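Local coordinates for protein gamma-glutamyltransferase 1 Threonine peptidase. MEROPS family T03 (Pseudomonas nitroreducens, PDB 7D9E) that probably transfers the gamma-glutamyl group of gamma-glutamyl compounds such as glutathione or glutamine to water or to amine and amino-acid acceptors, in the manner of gamma-glutamyltranspeptidases, at residues Y170-D173 / A174-L177. Numbering follows the deposited sequence.
Sequences YRQD and AIAL
Ile175 CD1 lies over one face of the Arg171 guanidinium, 3.3 Å from Arg171 NE and 3.5 Å from both its CZ and NH2. The residues are one helical turn apart. Arg171 CG stands anti to the backbone N (chi1 -163°), and a bend at chi3 (76°) brings the guanidinium back over the isoleucine. Gln172 runs alongside Ile175, and its OE1 reaches the edge of the guanidinium, in its plane. There OE1 accepts two bonds, from Arg171 NE at 3.0 Å and from Arg171 NH2 at 2.8 Å. This side-on grip and the NH1 bonds to the carbonyls of Phe188 and Gly189 help to fix the turn of the guanidinium, with the methyl of Ile175 against its flat face. Shortened to an alanine here, the side chain would probably leave Gln172 OE1 without these two donors, the carbonyls of Phe188 and Gly189 without NH1, and Ile175 CD1 without the guanidinium face. The backbone carries regular i to i+4 bonds, such as Ile175 N to Arg171 O at 2.9 Å. Arg171 and Ala174 are buried, while the contact is looser toward solvent at Asp173 and Ala176. Within this stretch, Ala176 CB meets Asp173 O and Gln172 O. The Tyr170 side chain is about 11 Å from the bound 6-diazenyl-5-oxo-L-norleucine. The whole contact is one stretch of helix 165-178. Asp23 of the other chain packs on Tyr170 and Ala174, Leu177 rests on the loop residues Asn116 and Val120, and Phe184 of helix 184-188 packs on Arg171 and Ile175.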
ATOM      1  N   TYR A 170      -5.893  -8.468 -14.555  1.00 19.03           N
ATOM      2  CA  TYR A 170      -6.592  -7.802 -13.461  1.00 21.67           C
ATOM      3  C   TYR A 170      -7.891  -7.179 -13.925  1.00 17.41           C
ATOM      4  O   TYR A 170      -8.892  -7.201 -13.197  1.00 22.90           O
ATOM      5  CB  TYR A 170      -5.699  -6.755 -12.803  1.00 20.36           C
ATOM      6  CG  TYR A 170      -4.440  -7.365 -12.242  1.00 32.13           C
ATOM      7  CD1 TYR A 170      -4.482  -8.587 -11.580  1.00 42.26           C
ATOM      8  CD2 TYR A 170      -3.223  -6.735 -12.369  1.00 29.99           C
ATOM      9  CE1 TYR A 170      -3.341  -9.162 -11.061  1.00 51.38           C
ATOM     10  CE2 TYR A 170      -2.065  -7.307 -11.849  1.00 46.07           C
ATOM     11  CZ  TYR A 170      -2.137  -8.518 -11.199  1.00 57.26           C
ATOM     12  OH  TYR A 170      -0.993  -9.087 -10.684  1.00 77.05           O
ATOM     13  N   ARG A 171      -7.902  -6.611 -15.138  1.00 17.02           N
ATOM     14  CA  ARG A 171      -9.139  -6.080 -15.693  1.00 16.45           C
ATOM     15  C   ARG A 171     -10.219  -7.152 -15.767  1.00 18.54           C
ATOM     16  O   ARG A 171     -11.377  -6.903 -15.411  1.00 20.00           O
ATOM     17  CB  ARG A 171      -8.887  -5.457 -17.069  1.00 16.17           C
ATOM     18  CG  ARG A 171     -10.017  -4.522 -17.528  1.00 19.75           C
ATOM     19  CD  ARG A 171     -10.130  -4.412 -19.018  1.00 20.63           C
ATOM     20  NE  ARG A 171     -10.745  -5.598 -19.594  1.00 20.37           N
ATOM     21  CZ  ARG A 171     -11.397  -5.634 -20.746  1.00 21.47           C
ATOM     22  NH1 ARG A 171     -11.533  -4.523 -21.466  1.00 28.36           N
ATOM     23  NH2 ARG A 171     -11.952  -6.763 -21.170  1.00 23.66           N
ATOM     24  N   GLN A 172      -9.852  -8.369 -16.193  1.00 18.82           N
ATOM     25  CA  GLN A 172     -10.829  -9.442 -16.308  1.00 19.76           C
ATOM     26  C   GLN A 172     -11.363  -9.834 -14.941  1.00 22.05           C
ATOM     27  O   GLN A 172     -12.550 -10.136 -14.801  1.00 21.15           O
ATOM     28  CB  GLN A 172     -10.193 -10.657 -16.996  1.00 22.78           C
ATOM     29  CG  GLN A 172      -9.707 -10.365 -18.412  1.00 20.36           C
ATOM     30  CD  GLN A 172     -10.793  -9.752 -19.259  1.00 24.39           C
ATOM     31  OE1 GLN A 172     -10.914  -8.534 -19.325  1.00 22.03           O
ATOM     32  NE2 GLN A 172     -11.583 -10.589 -19.919  1.00 24.47           N
ATOM     33  N   ASP A 173     -10.490  -9.864 -13.936  1.00 22.70           N
ATOM     34  CA  ASP A 173     -10.925 -10.149 -12.578  1.00 24.59           C
ATOM     35  C   ASP A 173     -11.915  -9.093 -12.110  1.00 21.25           C
ATOM     36  O   ASP A 173     -12.934  -9.414 -11.487  1.00 24.35           O
ATOM     37  CB  ASP A 173      -9.719 -10.140 -11.635  1.00 25.48           C
ATOM     38  CG  ASP A 173      -8.727 -11.252 -11.921  1.00 35.62           C
ATOM     39  OD1 ASP A 173      -9.131 -12.315 -12.428  1.00 33.93           O
ATOM     40  OD2 ASP A 173      -7.528 -11.042 -11.640  1.00 35.76           O
ATOM     41  N   ALA A 174     -11.632  -7.825 -12.405  1.00 21.47           N
ATOM     42  CA  ALA A 174     -12.521  -6.756 -11.970  1.00 22.22           C
ATOM     43  C   ALA A 174     -13.862  -6.857 -12.678  1.00 26.17           C
ATOM     44  O   ALA A 174     -14.917  -6.675 -12.058  1.00 24.14           O
ATOM     45  CB  ALA A 174     -11.880  -5.399 -12.251  1.00 21.81           C
ATOM     46  N   ILE A 175     -13.842  -7.152 -13.977  1.00 21.95           N
ATOM     47  CA  ILE A 175     -15.090  -7.289 -14.724  1.00 23.10           C
ATOM     48  C   ILE A 175     -15.945  -8.402 -14.134  1.00 27.04           C
ATOM     49  O   ILE A 175     -17.171  -8.280 -14.041  1.00 28.22           O
ATOM     50  CB  ILE A 175     -14.787  -7.526 -16.209  1.00 22.70           C
ATOM     51  CG1 ILE A 175     -14.354  -6.220 -16.855  1.00 32.13           C
ATOM     52  CG2 ILE A 175     -16.018  -8.048 -16.907  1.00 28.34           C
ATOM     53  CD1 ILE A 175     -13.618  -6.426 -18.156  1.00 33.78           C
ATOM     54  N   ALA A 176     -15.312  -9.498 -13.710  1.00 26.72           N
ATOM     55  CA  ALA A 176     -16.062 -10.572 -13.067  1.00 26.80           C
ATOM     56  C   ALA A 176     -16.733 -10.083 -11.791  1.00 27.32           C
ATOM     57  O   ALA A 176     -17.885 -10.433 -11.507  1.00 32.34           O
ATOM     58  CB  ALA A 176     -15.127 -11.748 -12.775  1.00 25.74           C
ATOM     59  N   LEU A 177     -16.028  -9.266 -11.011  1.00 23.79           N
ATOM     60  CA  LEU A 177     -16.603  -8.740  -9.776  1.00 26.45           C
ATOM     61  C   LEU A 177     -17.697  -7.716 -10.057  1.00 26.88           C
ATOM     62  O   LEU A 177     -18.747  -7.734  -9.404  1.00 29.38           O
ATOM     63  CB  LEU A 177     -15.505  -8.091  -8.932  1.00 25.85           C
ATOM     64  CG  LEU A 177     -15.930  -7.526  -7.578  1.00 25.56           C
ATOM     65  CD1 LEU A 177     -16.550  -8.600  -6.698  1.00 33.02           C
ATOM     66  CD2 LEU A 177     -14.762  -6.851  -6.874  1.00 32.94           C
TER